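PDB 3IIB: peptidase M28 from Shewanella amazonensis SB2B, which probably acts as a zinc-dependent exopeptidase, with carboxypeptidase or dipeptidase activity, and is likely to be active as a homodimer. Local coordinates for residues Gly255-Asp259 and Asp269-Val274; Ser330-Ala334 and Gln392-Phe398; Lys370-Gly374 and Val387-Arg391. All blocks are in the same frame, centred on the assembly; numbering follows the deposited sequence.

Contact 1 of 3, residues Gly255-Asp259 and Asp269-Val274; sequences GAHLD and DDGAGV. With ZN (zinc ion), chain C; ZN (zinc ion), chain B.
The dinuclear zinc centre of this M28 peptidase forms where H257, the last residue of strand 247-257, meets D269 near the start of helix 267-285, inside a beta-alpha-beta unit. D269 bridges the metals: its OD1 binds the zinc ion of chain C at 2.1 Å and its OD2 the zinc ion of chain B at 2.0 Å, a task suited to a carboxylate with two oxygens. H257 NE2 reaches the chain C zinc at 2.2 Å. H257 NE2 and D269 OD1, 2.9 Å apart, are therefore neighbouring ligands of one metal, with ring and carboxylate almost perpendicular. D331 joins them on this ion, E304 and H402 complete the protein ligands of the other, and one water bridges both.

With CG set between its backbone N and carbonyl carbon (chi1 62°), the H257 ring lies across D270, whose CB makes a CH-pi contact over one face, 3.5 Å from the centroid. At the ring edge, ND1 gives weak hydrogen bonds to O and OD1 of D259, which limit its rotation; D259 is itself tied to the backbone of E304. The peptide before D270 is cis. D270 OD2 uses its anti lone pair to accept from H257 N at 3.3 Å (163°), fixing the strand end to the helix. Small residues allow this closeness: A256 CB lies 3.3 Å from G273 C, and any side chain at G273 would collide with D270 OD1. Between the H257-D259 backbone and D270, a water accepts from D270 N and donates to the carbonyl oxygens of H257 and D259, 2.8 Å from H257 O.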
loop_
_atom_site.group_PDB
_atom_site.type_symbol
_atom_site.label_atom_id
_atom_site.label_comp_id
_atom_site.label_asym_id
_atom_site.label_seq_id
_atom_site.Cartn_x
_atom_site.Cartn_y
_atom_site.Cartn_z
ATOM N N GLY A 255 19.211 23.377 0.511
ATOM C CA GLY A 255 18.841 22.670 -0.702
ATOM C C GLY A 255 17.844 21.544 -0.531
ATOM O O GLY A 255 17.531 21.087 0.581
ATOM N N ALA A 256 17.398 21.058 -1.682
ATOM C CA ALA A 256 16.577 19.857 -1.806
ATOM C C ALA A 256 16.771 19.405 -3.237
ATOM O O ALA A 256 17.369 20.152 -4.043
ATOM C CB ALA A 256 15.064 20.182 -1.537
ATOM N N HIS A 257 16.237 18.248 -3.617
ATOM C CA HIS A 257 16.202 17.912 -5.072
ATOM C C HIS A 257 14.791 17.993 -5.611
ATOM O O HIS A 257 13.859 17.645 -4.917
ATOM C CB HIS A 257 16.863 16.567 -5.410
ATOM C CG HIS A 257 16.239 15.355 -4.797
ATOM N ND1 HIS A 257 15.357 14.551 -5.482
ATOM C CD2 HIS A 257 16.451 14.745 -3.600
ATOM C CE1 HIS A 257 15.000 13.535 -4.714
ATOM N NE2 HIS A 257 15.658 13.624 -3.570
ATOM N N LEU A 258 14.656 18.478 -6.852
ATOM C CA LEU A 258 13.369 18.709 -7.488
ATOM C C LEU A 258 12.896 17.488 -8.224
ATOM O O LEU A 258 11.683 17.338 -8.500
ATOM C CB LEU A 258 13.495 19.890 -8.473
ATOM C CG LEU A 258 12.211 20.380 -9.150
ATOM C CD1 LEU A 258 11.118 20.703 -8.099
ATOM C CD2 LEU A 258 12.525 21.568 -10.074
ATOM N N ASP A 259 13.822 16.603 -8.577
ATOM C CA ASP A 259 13.423 15.434 -9.359
ATOM C C ASP A 259 12.882 14.327 -8.436
ATOM O O ASP A 259 13.066 14.373 -7.208
ATOM C CB ASP A 259 14.590 14.924 -10.197
ATOM C CG ASP A 259 15.734 14.317 -9.333
ATOM O OD1 ASP A 259 16.176 14.975 -8.355
ATOM O OD2 ASP A 259 16.204 13.189 -9.627
ATOM N N ASP A 269 9.870 12.144 -1.320
ATOM C CA ASP A 269 11.172 12.125 -1.954
ATOM C C ASP A 269 11.084 12.841 -3.311
ATOM O O ASP A 269 10.832 12.186 -4.340
ATOM C CB ASP A 269 11.632 10.690 -2.173
ATOM C CG ASP A 269 13.084 10.607 -2.581
ATOM O OD1 ASP A 269 13.789 11.640 -2.498
ATOM O OD2 ASP A 269 13.534 9.518 -3.007
ATOM N N ASP A 270 11.286 14.148 -3.353
ATOM C CA ASP A 270 11.628 14.992 -2.227
ATOM C C ASP A 270 10.825 16.291 -2.292
ATOM O O ASP A 270 11.325 17.393 -2.017
ATOM C CB ASP A 270 13.155 15.250 -2.246
ATOM C CG ASP A 270 13.654 15.983 -1.019
ATOM O OD1 ASP A 270 13.041 15.822 0.080
ATOM O OD2 ASP A 270 14.690 16.730 -1.162
ATOM N N GLY A 271 9.536 16.168 -2.616
ATOM C CA GLY A 271 8.653 17.306 -2.592
ATOM C C GLY A 271 8.629 17.957 -1.219
ATOM O O GLY A 271 8.560 19.189 -1.098
ATOM N N ALA A 272 8.677 17.161 -0.169
ATOM C CA ALA A 272 8.713 17.700 1.170
ATOM C C ALA A 272 9.933 18.603 1.370
ATOM O O ALA A 272 9.827 19.660 1.938
ATOM C CB ALA A 272 8.733 16.553 2.168
ATOM N N GLY A 273 11.100 18.153 0.897
ATOM C CA GLY A 273 12.341 18.915 1.044
ATOM C C GLY A 273 12.284 20.200 0.248
ATOM O O GLY A 273 12.648 21.245 0.764
ATOM N N VAL A 274 11.758 20.147 -0.968
ATOM C CA VAL A 274 11.570 21.394 -1.736
ATOM C C VAL A 274 10.739 22.437 -0.929
ATOM O O VAL A 274 11.093 23.639 -0.862
ATOM C CB VAL A 274 10.897 21.099 -3.092
ATOM C CG1 VAL A 274 10.519 22.398 -3.803
ATOM C CG2 VAL A 274 11.831 20.228 -3.968
HETATM ZN ZN ZN C . 15.801 12.006 -2.132
HETATM ZN ZN ZN B . 15.251 9.074 -3.989
HETATM O O HOH W 1 11.719 15.992 -5.488
HETATM O O HOH W 2 16.622 8.133 -2.652
HETATM O O HOH W 3 16.530 10.642 -3.313
HETATM O O HOH W 4 16.132 10.455 -0.358
#

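Contact 2 of 3, residues Ser330-Ala334 and Gln392-Phe398. With ZN (zinc ion), chain C.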
loop_
_atom_site.group_PDB
_atom_site.type_symbol
_atom_site.label_atom_id
_atom_site.label_comp_id
_atom_site.label_asym_id
_atom_site.label_seq_id
_atom_site.Cartn_x
_atom_site.Cartn_y
_atom_site.Cartn_z
ATOM N N SER A 330 17.674 19.161 2.777
ATOM C CA SER A 330 16.543 18.370 3.286
ATOM C C SER A 330 16.199 17.309 2.221
ATOM O O SER A 330 15.680 17.641 1.141
ATOM C CB SER A 330 15.344 19.246 3.526
ATOM O OG SER A 330 14.245 18.536 4.135
ATOM N N ASP A 331 16.471 16.053 2.535
ATOM C CA ASP A 331 16.121 14.925 1.633
ATOM C C ASP A 331 15.994 13.636 2.453
ATOM O O ASP A 331 16.625 12.634 2.157
ATOM C CB ASP A 331 17.157 14.730 0.545
ATOM C CG ASP A 331 16.737 13.674 -0.450
ATOM O OD1 ASP A 331 15.525 13.541 -0.656
ATOM O OD2 ASP A 331 17.592 13.019 -1.047
ATOM N N PHE A 332 15.162 13.693 3.471
ATOM C CA PHE A 332 14.773 12.493 4.219
ATOM C C PHE A 332 13.313 12.615 4.638
ATOM O O PHE A 332 12.938 12.301 5.766
ATOM C CB PHE A 332 15.747 12.279 5.369
ATOM C CG PHE A 332 15.755 10.886 5.922
ATOM C CD1 PHE A 332 15.383 9.790 5.159
ATOM C CD2 PHE A 332 16.169 10.661 7.233
ATOM C CE1 PHE A 332 15.417 8.544 5.685
ATOM C CE2 PHE A 332 16.238 9.369 7.750
ATOM C CZ PHE A 332 15.847 8.317 6.986
ATOM N N GLY A 333 12.489 13.042 3.680
ATOM C CA GLY A 333 11.031 13.106 3.842
ATOM C C GLY A 333 10.585 14.296 4.651
ATOM O O GLY A 333 11.153 15.374 4.515
ATOM N N ALA A 334 9.530 14.094 5.447
ATOM C CA ALA A 334 8.872 15.172 6.213
ATOM C C ALA A 334 8.901 14.939 7.710
ATOM O O ALA A 334 8.353 15.752 8.446
ATOM C CB ALA A 334 7.426 15.372 5.751
ATOM N N GLN A 392 16.491 14.083 10.189
ATOM C CA GLN A 392 15.056 13.835 10.241
ATOM C C GLN A 392 14.762 12.437 10.727
ATOM O O GLN A 392 15.520 11.526 10.424
ATOM C CB GLN A 392 14.452 13.957 8.854
ATOM C CG GLN A 392 14.496 15.365 8.272
ATOM C CD GLN A 392 13.855 15.429 6.939
ATOM O OE1 GLN A 392 14.497 15.177 5.882
ATOM N NE2 GLN A 392 12.568 15.727 6.943
ATOM N N ASP A 393 13.638 12.292 11.427
ATOM C CA ASP A 393 13.098 10.975 11.793
ATOM C C ASP A 393 12.526 10.307 10.540
ATOM O O ASP A 393 11.483 10.718 10.009
ATOM C CB ASP A 393 12.036 11.083 12.882
ATOM C CG ASP A 393 11.539 9.717 13.372
ATOM O OD1 ASP A 393 11.496 8.732 12.609
ATOM O OD2 ASP A 393 11.193 9.637 14.562
ATOM N N GLY A 394 13.239 9.298 10.047
ATOM C CA GLY A 394 12.796 8.576 8.874
ATOM C C GLY A 394 12.287 7.176 9.163
ATOM O O GLY A 394 12.395 6.260 8.292
ATOM N N SER A 395 11.763 6.955 10.361
ATOM C CA SER A 395 11.294 5.591 10.722
ATOM C C SER A 395 10.300 5.024 9.715
ATOM O O SER A 395 10.325 3.825 9.458
ATOM C CB SER A 395 10.629 5.573 12.093
ATOM O OG SER A 395 11.582 5.878 13.089
ATOM N N ASP A 396 9.426 5.884 9.166
ATOM C CA ASP A 396 8.418 5.445 8.189
ATOM C C ASP A 396 8.803 5.732 6.727
ATOM O O ASP A 396 8.085 5.341 5.821
ATOM C CB ASP A 396 7.047 6.051 8.498
ATOM C CG ASP A 396 6.990 7.557 8.283
ATOM O OD1 ASP A 396 8.068 8.227 8.337
ATOM O OD2 ASP A 396 5.847 8.082 8.111
ATOM N N TYR A 397 9.948 6.371 6.500
ATOM C CA TYR A 397 10.290 6.884 5.166
ATOM C C TYR A 397 10.381 5.779 4.122
ATOM O O TYR A 397 9.862 5.925 3.007
ATOM C CB TYR A 397 11.619 7.620 5.267
ATOM C CG TYR A 397 12.114 8.268 4.005
ATOM C CD1 TYR A 397 11.575 9.464 3.558
ATOM C CD2 TYR A 397 13.165 7.696 3.290
ATOM C CE1 TYR A 397 12.087 10.088 2.415
ATOM C CE2 TYR A 397 13.641 8.291 2.121
ATOM C CZ TYR A 397 13.107 9.497 1.717
ATOM O OH TYR A 397 13.578 10.122 0.594
ATOM N N PHE A 398 11.019 4.677 4.476
ATOM C CA PHE A 398 11.191 3.574 3.529
ATOM C C PHE A 398 9.981 2.665 3.389
ATOM O O PHE A 398 10.022 1.674 2.636
ATOM C CB PHE A 398 12.505 2.821 3.815
ATOM C CG PHE A 398 13.740 3.690 3.595
ATOM C CD1 PHE A 398 14.102 4.077 2.308
ATOM C CD2 PHE A 398 14.446 4.189 4.648
ATOM C CE1 PHE A 398 15.175 4.887 2.083
ATOM C CE2 PHE A 398 15.528 4.997 4.435
ATOM C CZ PHE A 398 15.887 5.370 3.133
HETATM ZN ZN ZN C . 15.801 12.006 -2.132
HETATM O O HOH W 5 13.360 12.744 0.864
HETATM O O HOH W 6 17.100 15.521 5.459
HETATM O O HOH W 4 16.132 10.455 -0.358
HETATM O O HOH W 7 11.057 11.401 7.343
HETATM O O HOH W 3 16.530 10.642 -3.313
#
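F332 and Y397 form the tight half, a T-shaped pair with the edge of F332 toward the face of Y397 (centroids of the two rings 4.9 Å apart, planes at 67°). F398 also closes on the F332 edge, while G394 CA lies over that ring's face, 3.6 Å from F332 CZ, where a side chain would clash. G333 must also be small: its phi is positive, and a CB would run into Y397. Q392, extended beyond CG (chi2 -178°), carries its amide to the F332-G333 backbone. Its NE2 donates to G333 O at 2.8 Å (166°) from above the carbonyl plane, and to G335 O, while OE1 accepts weakly from F332 N. These loops, following strands 324-329 and 387-392, form one wall of the dinuclear zinc site, where D331 chelates the chain C zinc with OD1 (2.1 Å) and OD2 (2.3 Å). Here packing gives way to water: Y397 OH lies 2.7 Å from a zinc-bound water and also bonds a second water that accepts from G333 N. A leucine at Y397 would probably deprive F332 of its aromatic face and the zinc-bound water of its hydroxyl partner. At the other border, one water spans F332 O and D393 O.

Contact 3 of 3, residues Lys370-Gly374 and Val387-Arg391; sequences KASGG and VASLR
G373 and S389 meet at the centre of this contact, where the backbone N of G373 donates to S389 OG at 3.0 Å, a weak bond bent to 131°. The hydroxyl reaches the loop because it stands anti to its own carbonyl carbon (chi1 -73°), on the side of strand 387-392 that the loop crosses. Serine fits here, small enough to lie under the chain and still able to accept from a backbone N-H. Packed around that bond are A371 CB, 3.6 Å from S389 OG, and V387 CG2, 3.8 Å from G373 N. Glycine suits the place of G373, since its phi is positive and a CB would press against V387 CG2.

A second shell is made of R391 and water. S389 CB lies over one face of the R391 guanidinium, 3.5 Å from its plane, and the salt bridge from R391 NE to D341 holds the group in place. Two waters sit at the guanidinium edge, in its plane: one accepts from R391 NH2, at 2.9 Å, and from S372 N, and the other accepts from R391 NH1. At the opposite end of the contact, a third water accepts from G374 N and donates to A388 O, 2.7 Å from A388 O.

Farther out, the strand's alternation sorts its residues. V387, S389 and R391 serve the loop, whereas A388 and L390 pack on helix 413-432. Backbone bonds run from S389 to D341 and from A371 to W342, so both segments are held by strand 337-343. The arrangement is that of a loop folded over an outermost strand of a small mixed three-stranded sheet, strand order 2-1-3, which it leaves at G374 heading for the zinc site, the CA of G374 lying about 9 Å from a zinc ion.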
loop_
_atom_site.group_PDB
_atom_site.type_symbol
_atom_site.label_atom_id
_atom_site.label_comp_id
_atom_site.label_asym_id
_atom_site.label_seq_id
_atom_site.Cartn_x
_atom_site.Cartn_y
_atom_site.Cartn_z
ATOM N N LYS A 370 30.960 15.379 12.517
ATOM C CA LYS A 370 31.331 14.396 11.464
ATOM C C LYS A 370 30.245 14.249 10.400
ATOM O O LYS A 370 30.186 13.233 9.706
ATOM C CB LYS A 370 31.626 13.040 12.122
ATOM N N ALA A 371 29.384 15.254 10.256
ATOM C CA ALA A 371 28.284 15.184 9.258
ATOM C C ALA A 371 28.770 15.043 7.824
ATOM O O ALA A 371 29.720 15.708 7.404
ATOM C CB ALA A 371 27.381 16.414 9.365
ATOM N N SER A 372 28.074 14.219 7.066
ATOM C CA SER A 372 28.325 14.082 5.642
ATOM C C SER A 372 27.655 15.191 4.835
ATOM O O SER A 372 28.121 15.530 3.760
ATOM C CB SER A 372 27.829 12.724 5.140
ATOM O OG SER A 372 26.419 12.608 5.217
ATOM N N GLY A 373 26.566 15.738 5.359
ATOM C CA GLY A 373 25.662 16.553 4.595
ATOM C C GLY A 373 24.770 15.657 3.748
ATOM O O GLY A 373 25.094 14.497 3.445
ATOM N N GLY A 374 23.644 16.209 3.344
ATOM C CA GLY A 374 22.726 15.499 2.460
ATOM C C GLY A 374 23.328 15.227 1.099
ATOM O O GLY A 374 24.388 15.724 0.750
ATOM N N VAL A 387 29.319 21.937 6.106
ATOM C CA VAL A 387 27.966 21.511 5.950
ATOM C C VAL A 387 27.365 21.174 7.310
ATOM O O VAL A 387 28.071 21.085 8.301
ATOM C CB VAL A 387 27.823 20.272 4.998
ATOM C CG1 VAL A 387 28.279 20.634 3.547
ATOM C CG2 VAL A 387 28.528 19.028 5.563
ATOM N N ALA A 388 26.036 21.035 7.316
ATOM C CA ALA A 388 25.295 20.460 8.429
ATOM C C ALA A 388 24.358 19.377 7.904
ATOM O O ALA A 388 23.925 19.414 6.733
ATOM C CB ALA A 388 24.498 21.555 9.181
ATOM N N SER A 389 24.076 18.398 8.763
ATOM C CA SER A 389 23.050 17.385 8.514
ATOM C C SER A 389 22.000 17.586 9.593
ATOM O O SER A 389 22.242 17.346 10.794
ATOM C CB SER A 389 23.623 15.982 8.602
ATOM O OG SER A 389 24.430 15.666 7.474
ATOM N N LEU A 390 20.833 18.024 9.153
ATOM C CA LEU A 390 19.715 18.275 10.027
ATOM C C LEU A 390 18.907 16.971 9.989
ATOM O O LEU A 390 18.187 16.665 9.019
ATOM C CB LEU A 390 18.929 19.497 9.533
ATOM C CG LEU A 390 19.684 20.833 9.707
ATOM C CD1 LEU A 390 20.509 21.131 8.438
ATOM C CD2 LEU A 390 18.751 21.989 9.964
ATOM N N ARG A 391 19.067 16.194 11.048
ATOM C CA ARG A 391 18.675 14.782 11.023
ATOM C C ARG A 391 17.167 14.667 11.189
ATOM O O ARG A 391 16.643 15.047 12.219
ATOM C CB ARG A 391 19.350 14.055 12.165
ATOM C CG ARG A 391 20.889 14.074 12.122
ATOM C CD ARG A 391 21.442 13.326 10.925
ATOM N NE ARG A 391 22.907 13.247 10.959
ATOM C CZ ARG A 391 23.668 12.753 9.982
ATOM N NH1 ARG A 391 23.119 12.298 8.847
ATOM N NH2 ARG A 391 24.994 12.725 10.132
HETATM O O HOH W 8 26.769 11.700 8.145
HETATM O O HOH W 9 24.380 11.123 6.725
HETATM O O HOH W 10 22.445 18.342 4.785
#

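In the fold
From the N terminus, contact 1 comes first, closing the short connection from strand 247-257 into helix 267-285 before either of the others opens. Contact 2 then joins the loop after strand 324-329 to the one after strand 387-392, tying the end of a main-sheet strand to the end of a strand of the small sheet. Contact 3 lies wholly within that span, closing the loop that leads into strand 387-392; its last segment runs directly into Q392 of contact 2. None of the three cross. Contacts 1 and 2 touch through G255 O and S330 N and share the chain C zinc. Contact 3, with its centre 14 Å from that of contact 2, belongs to the small side sheet.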